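Local coordinates for protein fervidolysin (Fervidobacterium pennivorans, PDB 1R6V) that degrades keratin into peptides as a calcium-binding, subtilisin-like serine protease, allowing its bacterium to grow on native feathers, at residues 215-220 with 346-351; 364-369 with 374-379; 556-561 with 605-610; 573-578 with 582-587. The protein carries 1 engineered substitution. All coordinates share one frame; numbering follows the deposited sequence.

Contact 1: residues 215-220 with 346-351; sequences KGIVGV and TILSTV. With CA (calcium ion), chain B.
Ile217 lays its side chain against Leu348 and Ser349, joining the calcium-binding loop of the subtilisin-like catalytic domain to strand 347-350, an outer strand of a small antiparallel sheet. The two branches of the isoleucine divide the work. Its CG2 methyl meets the isopropyl end of Leu348, 4.1 Å from Leu348 CD2, and the two side chains pass each other at a slant. The longer branch starts with CG1 placed between the backbone N and the carbonyl carbon (chi1 64°), and Ile217 CD1 runs on to the strand backbone, 3.8 Å from Leu348 O. The same methyl lies 3.7 Å from Ser349 OG. That hydroxyl is bonded to His203 O, so the buried group has a polar partner although a methyl lies beside it. Isoleucine suits this place because its side chain packs on the strand while its carbonyl serves the metal. Gly216, with a positive phi of 52° that favours glycine, carries the chain between the two ligating carbonyls. Glu129, Asp171, Lys211 and Asp213 complete the site. The calcium ion is 2.3 Å from Lys215 O and equally 2.3 Å from Ile217 O.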
loop_
_atom_site.group_PDB
_atom_site.type_symbol
_atom_site.label_atom_id
_atom_site.label_comp_id
_atom_site.label_asym_id
_atom_site.label_seq_id
_atom_site.Cartn_x
_atom_site.Cartn_y
_atom_site.Cartn_z
ATOM N N LYS A 215 -26.737 21.795 21.128
ATOM C CA LYS A 215 -27.639 21.244 20.116
ATOM C C LYS A 215 -27.064 20.014 19.415
ATOM O O LYS A 215 -25.861 19.823 19.390
ATOM C CB LYS A 215 -27.921 22.306 19.056
ATOM C CG LYS A 215 -28.439 23.630 19.612
ATOM C CD LYS A 215 -29.890 23.499 20.046
ATOM C CE LYS A 215 -30.506 24.847 20.400
ATOM N NZ LYS A 215 -31.971 24.723 20.635
ATOM N N GLY A 216 -27.938 19.195 18.839
ATOM C CA GLY A 216 -27.490 18.007 18.121
ATOM C C GLY A 216 -26.560 17.114 18.924
ATOM O O GLY A 216 -26.835 16.820 20.088
ATOM N N ILE A 217 -25.464 16.670 18.310
ATOM C CA ILE A 217 -24.509 15.812 19.004
ATOM C C ILE A 217 -23.217 16.582 19.270
ATOM O O ILE A 217 -23.160 17.795 19.095
ATOM C CB ILE A 217 -24.183 14.532 18.179
ATOM C CG1 ILE A 217 -23.482 14.894 16.863
ATOM C CG2 ILE A 217 -25.484 13.805 17.820
ATOM C CD1 ILE A 217 -22.522 13.795 16.367
ATOM N N VAL A 218 -22.191 15.885 19.735
ATOM C CA VAL A 218 -20.908 16.537 19.968
ATOM C C VAL A 218 -19.868 15.476 19.625
ATOM O O VAL A 218 -20.119 14.283 19.795
ATOM C CB VAL A 218 -20.767 17.034 21.441
ATOM C CG1 VAL A 218 -20.973 15.889 22.412
ATOM C CG2 VAL A 218 -19.389 17.699 21.647
ATOM N N GLY A 219 -18.735 15.904 19.078
ATOM C CA GLY A 219 -17.699 14.959 18.698
ATOM C C GLY A 219 -16.822 14.538 19.860
ATOM O O GLY A 219 -16.938 15.069 20.957
ATOM N N VAL A 220 -15.978 13.548 19.615
ATOM C CA VAL A 220 -15.034 13.051 20.610
ATOM C C VAL A 220 -14.050 14.174 20.962
ATOM O O VAL A 220 -13.629 14.315 22.115
ATOM C CB VAL A 220 -14.231 11.867 20.039
ATOM C CG1 VAL A 220 -13.115 11.494 20.984
ATOM C CG2 VAL A 220 -15.166 10.666 19.798
ATOM N N THR A 346 -24.857 1.532 15.690
ATOM C CA THR A 346 -25.810 2.500 16.226
ATOM C C THR A 346 -25.118 3.805 16.632
ATOM O O THR A 346 -25.291 4.311 17.740
ATOM C CB THR A 346 -26.577 1.900 17.436
ATOM O OG1 THR A 346 -26.987 0.566 17.105
ATOM C CG2 THR A 346 -27.829 2.729 17.751
ATOM N N ILE A 347 -24.335 4.342 15.705
ATOM C CA ILE A 347 -23.617 5.586 15.929
ATOM C C ILE A 347 -24.378 6.737 15.274
ATOM O O ILE A 347 -24.451 6.836 14.038
ATOM C CB ILE A 347 -22.197 5.538 15.326
ATOM C CG1 ILE A 347 -21.410 4.350 15.898
ATOM C CG2 ILE A 347 -21.477 6.869 15.589
ATOM C CD1 ILE A 347 -21.328 4.311 17.424
ATOM N N LEU A 348 -24.912 7.614 16.118
ATOM C CA LEU A 348 -25.666 8.773 15.688
ATOM C C LEU A 348 -24.710 9.911 15.345
ATOM O O LEU A 348 -23.860 10.259 16.153
ATOM C CB LEU A 348 -26.609 9.225 16.810
ATOM C CG LEU A 348 -27.430 10.479 16.486
ATOM C CD1 LEU A 348 -28.327 10.189 15.272
ATOM C CD2 LEU A 348 -28.294 10.871 17.705
ATOM N N SER A 349 -24.848 10.464 14.141
ATOM C CA SER A 349 -24.005 11.579 13.725
ATOM C C SER A 349 -24.648 12.405 12.621
ATOM O O SER A 349 -25.746 12.104 12.144
ATOM C CB SER A 349 -22.642 11.090 13.259
ATOM O OG SER A 349 -21.747 12.208 13.143
ATOM N N THR A 350 -23.932 13.452 12.232
ATOM C CA THR A 350 -24.347 14.387 11.200
ATOM C C THR A 350 -24.315 13.801 9.784
ATOM O O THR A 350 -23.400 13.059 9.442
ATOM C CB THR A 350 -23.410 15.622 11.216
ATOM O OG1 THR A 350 -22.044 15.179 11.276
ATOM C CG2 THR A 350 -23.672 16.491 12.435
ATOM N N VAL A 351 -25.338 14.093 8.977
ATOM C CA VAL A 351 -25.323 13.669 7.579
ATOM C C VAL A 351 -25.699 14.918 6.788
ATOM O O VAL A 351 -26.291 15.854 7.336
ATOM C CB VAL A 351 -26.297 12.484 7.238
ATOM C CG1 VAL A 351 -25.879 11.230 8.006
ATOM C CG2 VAL A 351 -27.753 12.858 7.515
HETATM CA CA CA B . -23.628 20.090 19.045
#

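Contact 2: residues 364-369 with 374-379; sequences ENVPAT and YDYYQG
Tyr374 OH is held by two groups, Asp171 OD2 of the calcium site and Asn370 ND2, bonds that probably limit the ring's movement where Val366 and Ala368 pack on it. The ring leaves the backbone with CG anti to the carbonyl carbon (chi1 -61°), on the side from which loop 364-369 approaches. Ala368 CB comes in obliquely, 3.6 Å from Tyr374 CE1, and a side chain as short as alanine's suits so near an approach of the loop. Val366 works on two tyrosines at once: its CG1 lies 4.0 Å from Tyr374 CB, the two side chains crossing at about a right angle, while Val366 CG2 is 3.9 Å from Tyr376 CE1. The loop belongs to the connection between antiparallel strands 347-350 and 374-378 of the catalytic domain, and within it an inverse gamma turn pivots on Pro367. That turn, with a weak bond of 2.8 Å from Ala368 N to Val366 O, presents both apolar residues to strand 374-378. Were Val366 replaced by alanine, a gap would probably open between the loop and both tyrosines, weakening the hold of 364-369 on the strand. Tyr376 OH is bonded to Glu134 OE1. On the strand itself, Tyr376 N donates to Asp375 OD1 at 2.8 Å, a bent bond with an N-H...O angle of 140°.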
loop_
_atom_site.group_PDB
_atom_site.type_symbol
_atom_site.label_atom_id
_atom_site.label_comp_id
_atom_site.label_asym_id
_atom_site.label_seq_id
_atom_site.Cartn_x
_atom_site.Cartn_y
_atom_site.Cartn_z
ATOM N N GLU A 364 -35.618 11.127 10.242
ATOM C CA GLU A 364 -36.456 12.264 10.613
ATOM C C GLU A 364 -36.949 12.294 12.059
ATOM O O GLU A 364 -37.479 13.312 12.515
ATOM C CB GLU A 364 -37.660 12.339 9.671
ATOM C CG GLU A 364 -38.590 11.156 9.793
ATOM C CD GLU A 364 -39.707 11.191 8.769
ATOM O OE1 GLU A 364 -39.398 11.255 7.562
ATOM O OE2 GLU A 364 -40.891 11.153 9.166
ATOM N N ASN A 365 -36.766 11.196 12.779
ATOM C CA ASN A 365 -37.221 11.112 14.162
ATOM C C ASN A 365 -36.242 11.708 15.179
ATOM O O ASN A 365 -36.602 11.928 16.333
ATOM C CB ASN A 365 -37.524 9.651 14.523
ATOM C CG ASN A 365 -38.635 9.070 13.674
ATOM O OD1 ASN A 365 -39.725 9.628 13.617
ATOM N ND2 ASN A 365 -38.365 7.952 13.005
ATOM N N VAL A 366 -35.008 11.970 14.754
ATOM C CA VAL A 366 -34.007 12.542 15.654
ATOM C C VAL A 366 -34.492 13.897 16.166
ATOM O O VAL A 366 -34.659 14.841 15.395
ATOM C CB VAL A 366 -32.647 12.696 14.936
ATOM C CG1 VAL A 366 -31.610 13.297 15.886
ATOM C CG2 VAL A 366 -32.174 11.336 14.442
ATOM N N PRO A 367 -34.716 14.008 17.484
ATOM C CA PRO A 367 -35.199 15.247 18.104
ATOM C C PRO A 367 -34.217 16.420 18.209
ATOM O O PRO A 367 -34.078 17.027 19.273
ATOM C CB PRO A 367 -35.698 14.763 19.464
ATOM C CG PRO A 367 -34.704 13.683 19.811
ATOM C CD PRO A 367 -34.513 12.946 18.491
ATOM N N ALA A 368 -33.542 16.743 17.110
ATOM C CA ALA A 368 -32.601 17.873 17.092
ATOM C C ALA A 368 -33.394 19.175 16.950
ATOM O O ALA A 368 -34.462 19.191 16.340
ATOM C CB ALA A 368 -31.616 17.732 15.919
ATOM N N THR A 369 -32.881 20.267 17.502
ATOM C CA THR A 369 -33.606 21.529 17.397
ATOM C C THR A 369 -32.807 22.587 16.645
ATOM O O THR A 369 -33.083 23.781 16.757
ATOM C CB THR A 369 -33.991 22.079 18.792
ATOM O OG1 THR A 369 -32.810 22.366 19.544
ATOM C CG2 THR A 369 -34.832 21.069 19.553
ATOM N N TYR A 374 -29.565 14.072 10.803
ATOM C CA TYR A 374 -28.728 13.066 11.453
ATOM C C TYR A 374 -29.183 11.677 11.078
ATOM O O TYR A 374 -30.301 11.493 10.612
ATOM C CB TYR A 374 -28.857 13.182 12.976
ATOM C CG TYR A 374 -28.418 14.512 13.522
ATOM C CD1 TYR A 374 -29.246 15.632 13.452
ATOM C CD2 TYR A 374 -27.137 14.662 14.055
ATOM C CE1 TYR A 374 -28.804 16.873 13.888
ATOM C CE2 TYR A 374 -26.684 15.888 14.493
ATOM C CZ TYR A 374 -27.515 16.993 14.403
ATOM O OH TYR A 374 -27.038 18.213 14.800
ATOM N N ASP A 375 -28.313 10.698 11.289
ATOM C CA ASP A 375 -28.687 9.314 11.032
ATOM C C ASP A 375 -27.800 8.400 11.847
ATOM O O ASP A 375 -26.705 8.787 12.282
ATOM C CB ASP A 375 -28.580 8.937 9.539
ATOM C CG ASP A 375 -29.643 7.916 9.123
ATOM O OD1 ASP A 375 -30.233 7.282 10.032
ATOM O OD2 ASP A 375 -29.880 7.751 7.896
ATOM N N TYR A 376 -28.283 7.185 12.044
ATOM C CA TYR A 376 -27.570 6.163 12.801
ATOM C C TYR A 376 -26.921 5.187 11.821
ATOM O O TYR A 376 -27.607 4.566 11.014
ATOM C CB TYR A 376 -28.531 5.373 13.703
ATOM C CG TYR A 376 -29.321 6.207 14.682
ATOM C CD1 TYR A 376 -30.460 6.882 14.265
ATOM C CD2 TYR A 376 -28.938 6.319 16.018
ATOM C CE1 TYR A 376 -31.205 7.647 15.137
ATOM C CE2 TYR A 376 -29.689 7.098 16.913
ATOM C CZ TYR A 376 -30.820 7.755 16.451
ATOM O OH TYR A 376 -31.577 8.543 17.282
ATOM N N TYR A 377 -25.604 5.039 11.914
ATOM C CA TYR A 377 -24.867 4.143 11.036
ATOM C C TYR A 377 -24.141 3.055 11.821
ATOM O O TYR A 377 -23.941 3.156 13.036
ATOM C CB TYR A 377 -23.797 4.908 10.244
ATOM C CG TYR A 377 -24.293 5.822 9.145
ATOM C CD1 TYR A 377 -25.643 5.885 8.800
ATOM C CD2 TYR A 377 -23.390 6.603 8.429
ATOM C CE1 TYR A 377 -26.088 6.709 7.755
ATOM C CE2 TYR A 377 -23.815 7.431 7.393
ATOM C CZ TYR A 377 -25.161 7.483 7.058
ATOM O OH TYR A 377 -25.585 8.313 6.034
ATOM N N GLN A 378 -23.720 2.030 11.093
ATOM C CA GLN A 378 -22.956 0.939 11.664
ATOM C C GLN A 378 -21.853 0.613 10.664
ATOM O O GLN A 378 -22.018 0.815 9.461
ATOM C CB GLN A 378 -23.868 -0.266 11.875
ATOM C CG GLN A 378 -23.182 -1.591 11.987
ATOM C CD GLN A 378 -24.136 -2.731 11.628
ATOM O OE1 GLN A 378 -25.157 -2.919 12.279
ATOM N NE2 GLN A 378 -23.804 -3.486 10.585
ATOM N N GLY A 379 -20.718 0.145 11.165
ATOM C CA GLY A 379 -19.636 -0.225 10.280
ATOM C C GLY A 379 -18.290 0.134 10.861
ATOM O O GLY A 379 -18.201 0.917 11.810
#

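Contact 3: residues 556-561 with 605-610; sequences STLQVK and ISFGIQ
Leu558 meets Ile605 and Phe607 through a single methyl, CD2. The first kind of contact is purely aliphatic: Leu558 CD2 stands 3.9 Å from Ile605 CD1, the two methyl ends meeting head-on. Ile605 extends fully to that methyl, its chi2 being 179°. The second kind joins methyl and aromatic ring. Leu558 CD2 is 3.8 Å from Phe607 CZ and lies in the ring plane, at the edge, so the methyl abuts the rim and not the pi face. The ring approaches the leucine from the facing sheet, and Trp666 stacks on it. The third aspect is the backbone, which stays well apart: even the nearest CA atoms, those of Leu558 and Ile605, are 11.0 Å from each other. This is the spacing of facing sheets in a beta sandwich, here the second sandwich domain, where strand 558-562 belongs to a four-stranded sheet and strand 604-610 to the one packed against it. Long or bulky apolar residues fit such positions because they must bridge the interval from both sides, and Val625 of the neighbouring strand 619-627 also touches Leu558 and Phe607. With only hydrocarbon meeting hydrocarbon here, cohesion between the two strands rests on shape and burial away from water, without the directional bonding that fixes partners within a sheet.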
loop_
_atom_site.group_PDB
_atom_site.type_symbol
_atom_site.label_atom_id
_atom_site.label_comp_id
_atom_site.label_asym_id
_atom_site.label_seq_id
_atom_site.Cartn_x
_atom_site.Cartn_y
_atom_site.Cartn_z
ATOM N N SER A 556 22.780 -17.546 -5.266
ATOM C CA SER A 556 22.189 -18.526 -6.169
ATOM C C SER A 556 23.271 -19.335 -6.876
ATOM O O SER A 556 24.458 -19.015 -6.802
ATOM C CB SER A 556 21.338 -17.816 -7.228
ATOM O OG SER A 556 22.110 -16.831 -7.895
ATOM N N THR A 557 22.839 -20.386 -7.559
ATOM C CA THR A 557 23.744 -21.224 -8.328
ATOM C C THR A 557 23.162 -21.325 -9.727
ATOM O O THR A 557 21.943 -21.385 -9.903
ATOM C CB THR A 557 23.888 -22.641 -7.731
ATOM O OG1 THR A 557 22.601 -23.250 -7.596
ATOM C CG2 THR A 557 24.565 -22.567 -6.372
ATOM N N LEU A 558 24.039 -21.326 -10.721
ATOM C CA LEU A 558 23.598 -21.422 -12.107
ATOM C C LEU A 558 24.654 -22.118 -12.933
ATOM O O LEU A 558 25.800 -21.689 -12.967
ATOM C CB LEU A 558 23.359 -20.031 -12.698
ATOM C CG LEU A 558 22.985 -19.978 -14.185
ATOM C CD1 LEU A 558 21.660 -20.693 -14.399
ATOM C CD2 LEU A 558 22.877 -18.529 -14.642
ATOM N N GLN A 559 24.259 -23.199 -13.592
ATOM C CA GLN A 559 25.173 -23.930 -14.457
ATOM C C GLN A 559 24.486 -24.128 -15.799
ATOM O O GLN A 559 23.266 -24.233 -15.861
ATOM C CB GLN A 559 25.525 -25.297 -13.855
ATOM C CG GLN A 559 26.316 -25.226 -12.542
ATOM C CD GLN A 559 26.658 -26.602 -11.991
ATOM O OE1 GLN A 559 25.784 -27.467 -11.867
ATOM N NE2 GLN A 559 27.930 -26.812 -11.649
ATOM N N VAL A 560 25.266 -24.152 -16.875
ATOM C CA VAL A 560 24.698 -24.388 -18.194
ATOM C C VAL A 560 25.577 -25.383 -18.952
ATOM O O VAL A 560 26.799 -25.286 -18.925
ATOM C CB VAL A 560 24.560 -23.088 -19.029
ATOM C CG1 VAL A 560 25.906 -22.438 -19.239
ATOM C CG2 VAL A 560 23.921 -23.418 -20.364
ATOM N N LYS A 561 24.936 -26.346 -19.608
ATOM C CA LYS A 561 25.645 -27.364 -20.390
ATOM C C LYS A 561 24.903 -27.574 -21.713
ATOM O O LYS A 561 23.691 -27.738 -21.717
ATOM C CB LYS A 561 25.686 -28.682 -19.604
ATOM C CG LYS A 561 26.255 -29.880 -20.362
ATOM C CD LYS A 561 26.275 -31.124 -19.472
ATOM C CE LYS A 561 26.726 -32.370 -20.235
ATOM N NZ LYS A 561 26.821 -33.557 -19.331
ATOM N N ILE A 605 20.901 -12.079 -16.834
ATOM C CA ILE A 605 21.632 -12.376 -18.057
ATOM C C ILE A 605 20.856 -13.219 -19.045
ATOM O O ILE A 605 19.798 -13.760 -18.722
ATOM C CB ILE A 605 22.952 -13.137 -17.738
ATOM C CG1 ILE A 605 22.637 -14.454 -17.016
ATOM C CG2 ILE A 605 23.880 -12.266 -16.888
ATOM C CD1 ILE A 605 23.866 -15.309 -16.671
ATOM N N SER A 606 21.397 -13.302 -20.259
ATOM C CA SER A 606 20.839 -14.129 -21.323
ATOM C C SER A 606 22.022 -14.917 -21.892
ATOM O O SER A 606 23.182 -14.510 -21.748
ATOM C CB SER A 606 20.183 -13.280 -22.427
ATOM O OG SER A 606 19.063 -12.571 -21.916
ATOM N N PHE A 607 21.721 -16.042 -22.537
ATOM C CA PHE A 607 22.752 -16.920 -23.095
ATOM C C PHE A 607 22.715 -16.929 -24.609
ATOM O O PHE A 607 21.652 -16.954 -25.205
ATOM C CB PHE A 607 22.549 -18.367 -22.611
ATOM C CG PHE A 607 22.435 -18.508 -21.119
ATOM C CD1 PHE A 607 23.406 -17.973 -20.285
ATOM C CD2 PHE A 607 21.374 -19.213 -20.551
ATOM C CE1 PHE A 607 23.334 -18.136 -18.905
ATOM C CE2 PHE A 607 21.289 -19.384 -19.170
ATOM C CZ PHE A 607 22.274 -18.842 -18.346
ATOM N N GLY A 608 23.880 -16.912 -25.231
ATOM C CA GLY A 608 23.886 -16.945 -26.679
ATOM C C GLY A 608 25.055 -17.730 -27.219
ATOM O O GLY A 608 25.915 -18.211 -26.481
ATOM N N ILE A 609 25.071 -17.861 -28.536
ATOM C CA ILE A 609 26.140 -18.546 -29.222
ATOM C C ILE A 609 26.486 -17.700 -30.441
ATOM O O ILE A 609 25.603 -17.147 -31.099
ATOM C CB ILE A 609 25.706 -19.964 -29.650
ATOM C CG1 ILE A 609 25.510 -20.819 -28.397
ATOM C CG2 ILE A 609 26.752 -20.587 -30.561
ATOM C CD1 ILE A 609 25.202 -22.244 -28.652
ATOM N N GLN A 610 27.778 -17.558 -30.694
ATOM C CA GLN A 610 28.244 -16.813 -31.856
ATOM C C GLN A 610 29.282 -17.663 -32.585
ATOM O O GLN A 610 29.955 -18.496 -31.982
ATOM C CB GLN A 610 28.870 -15.477 -31.447
ATOM C CG GLN A 610 30.081 -15.582 -30.535
ATOM C CD GLN A 610 30.791 -14.242 -30.347
ATOM O OE1 GLN A 610 31.859 -13.996 -30.921
ATOM N NE2 GLN A 610 30.187 -13.367 -29.549
#

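Contact 4: residues 573-578 with 582-587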
loop_
_atom_site.group_PDB
_atom_site.type_symbol
_atom_site.label_atom_id
_atom_site.label_comp_id
_atom_site.label_asym_id
_atom_site.label_seq_id
_atom_site.Cartn_x
_atom_site.Cartn_y
_atom_site.Cartn_z
ATOM N N GLN A 573 31.358 -19.992 -29.923
ATOM C CA GLN A 573 31.596 -19.564 -28.560
ATOM C C GLN A 573 30.292 -19.365 -27.810
ATOM O O GLN A 573 29.288 -18.945 -28.386
ATOM C CB GLN A 573 32.389 -18.254 -28.517
ATOM C CG GLN A 573 33.757 -18.314 -29.155
ATOM C CD GLN A 573 34.574 -17.081 -28.853
ATOM O OE1 GLN A 573 35.023 -16.886 -27.720
ATOM N NE2 GLN A 573 34.762 -16.226 -29.861
ATOM N N PHE A 574 30.330 -19.700 -26.525
ATOM C CA PHE A 574 29.205 -19.533 -25.616
ATOM C C PHE A 574 29.387 -18.126 -25.077
ATOM O O PHE A 574 30.480 -17.750 -24.656
ATOM C CB PHE A 574 29.290 -20.544 -24.472
ATOM C CG PHE A 574 28.380 -20.235 -23.309
ATOM C CD1 PHE A 574 27.041 -19.899 -23.513
ATOM C CD2 PHE A 574 28.854 -20.328 -22.007
ATOM C CE1 PHE A 574 26.184 -19.665 -22.436
ATOM C CE2 PHE A 574 28.004 -20.095 -20.920
ATOM C CZ PHE A 574 26.667 -19.763 -21.139
ATOM N N VAL A 575 28.313 -17.350 -25.101
ATOM C CA VAL A 575 28.367 -15.972 -24.652
ATOM C C VAL A 575 27.298 -15.645 -23.637
ATOM O O VAL A 575 26.149 -16.044 -23.793
ATOM C CB VAL A 575 28.175 -15.016 -25.833
ATOM C CG1 VAL A 575 28.451 -13.577 -25.398
ATOM C CG2 VAL A 575 29.098 -15.423 -26.975
ATOM N N VAL A 576 27.689 -14.916 -22.600
ATOM C CA VAL A 576 26.747 -14.477 -21.575
ATOM C C VAL A 576 26.523 -13.015 -21.934
ATOM O O VAL A 576 27.457 -12.204 -21.927
ATOM C CB VAL A 576 27.344 -14.613 -20.169
ATOM C CG1 VAL A 576 26.367 -14.072 -19.143
ATOM C CG2 VAL A 576 27.651 -16.073 -19.881
ATOM N N VAL A 577 25.286 -12.677 -22.262
ATOM C CA VAL A 577 24.986 -11.331 -22.713
ATOM C C VAL A 577 23.891 -10.620 -21.931
ATOM O O VAL A 577 23.087 -11.245 -21.243
ATOM C CB VAL A 577 24.620 -11.379 -24.232
ATOM C CG1 VAL A 577 23.344 -12.172 -24.442
ATOM C CG2 VAL A 577 24.495 -9.995 -24.808
ATOM N N ASP A 578 23.894 -9.295 -22.028
ATOM C CA ASP A 578 22.884 -8.476 -21.382
ATOM C C ASP A 578 21.598 -8.751 -22.172
ATOM O O ASP A 578 21.626 -8.837 -23.399
ATOM C CB ASP A 578 23.291 -7.004 -21.485
ATOM C CG ASP A 578 22.171 -6.061 -21.108
ATOM O OD1 ASP A 578 21.695 -5.333 -22.007
ATOM O OD2 ASP A 578 21.768 -6.057 -19.922
ATOM N N ARG A 582 23.066 -4.724 -24.584
ATOM C CA ARG A 582 23.865 -3.513 -24.394
ATOM C C ARG A 582 25.352 -3.878 -24.413
ATOM O O ARG A 582 26.216 -3.043 -24.703
ATOM C CB ARG A 582 23.508 -2.840 -23.058
ATOM C CG ARG A 582 22.113 -2.199 -23.017
ATOM C CD ARG A 582 21.746 -1.721 -21.618
ATOM N NE ARG A 582 21.517 -2.835 -20.701
ATOM C CZ ARG A 582 21.092 -2.707 -19.449
ATOM N NH1 ARG A 582 20.845 -1.503 -18.945
ATOM N NH2 ARG A 582 20.892 -3.790 -18.703
ATOM N N GLY A 583 25.644 -5.137 -24.115
ATOM C CA GLY A 583 27.019 -5.599 -24.099
ATOM C C GLY A 583 27.048 -7.040 -23.644
ATOM O O GLY A 583 25.991 -7.650 -23.471
ATOM N N VAL A 584 28.245 -7.585 -23.454
ATOM C CA VAL A 584 28.394 -8.969 -23.012
ATOM C C VAL A 584 29.175 -9.040 -21.710
ATOM O O VAL A 584 29.966 -8.147 -21.399
ATOM C CB VAL A 584 29.124 -9.825 -24.083
ATOM C CG1 VAL A 584 28.339 -9.808 -25.391
ATOM C CG2 VAL A 584 30.537 -9.300 -24.304
ATOM N N TYR A 585 28.937 -10.099 -20.942
ATOM C CA TYR A 585 29.626 -10.294 -19.673
ATOM C C TYR A 585 30.790 -11.275 -19.818
ATOM O O TYR A 585 31.548 -11.502 -18.874
ATOM C CB TYR A 585 28.649 -10.804 -18.609
ATOM C CG TYR A 585 27.590 -9.796 -18.230
ATOM C CD1 TYR A 585 26.262 -9.961 -18.633
ATOM C CD2 TYR A 585 27.917 -8.664 -17.480
ATOM C CE1 TYR A 585 25.285 -9.021 -18.299
ATOM C CE2 TYR A 585 26.949 -7.716 -17.140
ATOM C CZ TYR A 585 25.638 -7.900 -17.549
ATOM O OH TYR A 585 24.678 -6.976 -17.204
ATOM N N GLY A 586 30.918 -11.866 -21.001
ATOM C CA GLY A 586 32.002 -12.804 -21.228
ATOM C C GLY A 586 31.747 -13.780 -22.358
ATOM O O GLY A 586 30.601 -14.128 -22.647
ATOM N N ARG A 587 32.825 -14.213 -23.005
ATOM C CA ARG A 587 32.746 -15.165 -24.103
ATOM C C ARG A 587 33.732 -16.295 -23.834
ATOM O O ARG A 587 34.818 -16.058 -23.307
ATOM C CB ARG A 587 33.097 -14.493 -25.432
ATOM C CG ARG A 587 32.211 -13.325 -25.817
ATOM C CD ARG A 587 32.416 -12.976 -27.289
ATOM N NE ARG A 587 31.607 -11.841 -27.722
ATOM C CZ ARG A 587 31.867 -10.573 -27.417
ATOM N NH1 ARG A 587 32.923 -10.273 -26.668
ATOM N NH2 ARG A 587 31.074 -9.608 -27.869
HETATM O O HOH W 1 22.182 -7.439 -17.518
#
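Asp578 reaches across the turn to Arg582, and its side chain meets a neighbour at every step. Asp578 CB sits 3.4 Å from Gly583 O, the carbonyl that also accepts from Asp578 N at 3.0 Å. With CG anti to the backbone N (chi1 168°), the carboxylate faces the arginine. Asp578 OD1 takes Arg582 N on its own anti lone pair, at 3.0 Å, and Arg582 NE from above the carboxylate plane, at 2.8 Å, with a weak third bond from Leu580 N. Asp578 OD2 receives Arg582 NH2 at 2.7 Å, on the syn side but tilted out of the plane. The NE and NH2 bonds together make a side-on salt bridge, the two flat groups 42° apart. A water links Asp578 OD2 to Tyr585 OH. The grip closes the end of the beta hairpin of strands 573-577 and 584-589 in the second sandwich domain. A leucine in place of Asp578 would probably leave the Arg582 guanidinium without its countercharge and free to turn. Along the hairpin, a classic beta bulge sets two residues, Tyr585 and Gly586, opposite Val576, with Tyr585 N bonded to Val576 O at 2.8 Å; Gly586 suits a backbone shape that would jam a CB against the preceding carbonyl. On the other face, Val584 CG1 lies 3.8 Å from Val575 CG1, and Arg587 runs extended beside Val575 until NH2 reaches Leu6 O and Leu9 O.

Overall arrangement
From the N terminus, contact 1 comes first, closing a span of 125 intervening residues and fastening the calcium loop to strand 347-350. Contact 2 opens after it has closed, folding the next connection back, across only four residues, onto strand 374-378. Because these strands are neighbours in one sheet, the two contacts touch, and Lys215 NZ also reaches Thr369 OG1. Much later, contact 3 joins the two sheets of the second sandwich domain. Within its 43-residue span falls contact 4, a hairpin closing a loop of three residues, whose strand 573-577 pairs with strand 604-610. No two spans cross. The two groups lie about 70 Å apart, centre to centre, at opposite sides of the chain's centre.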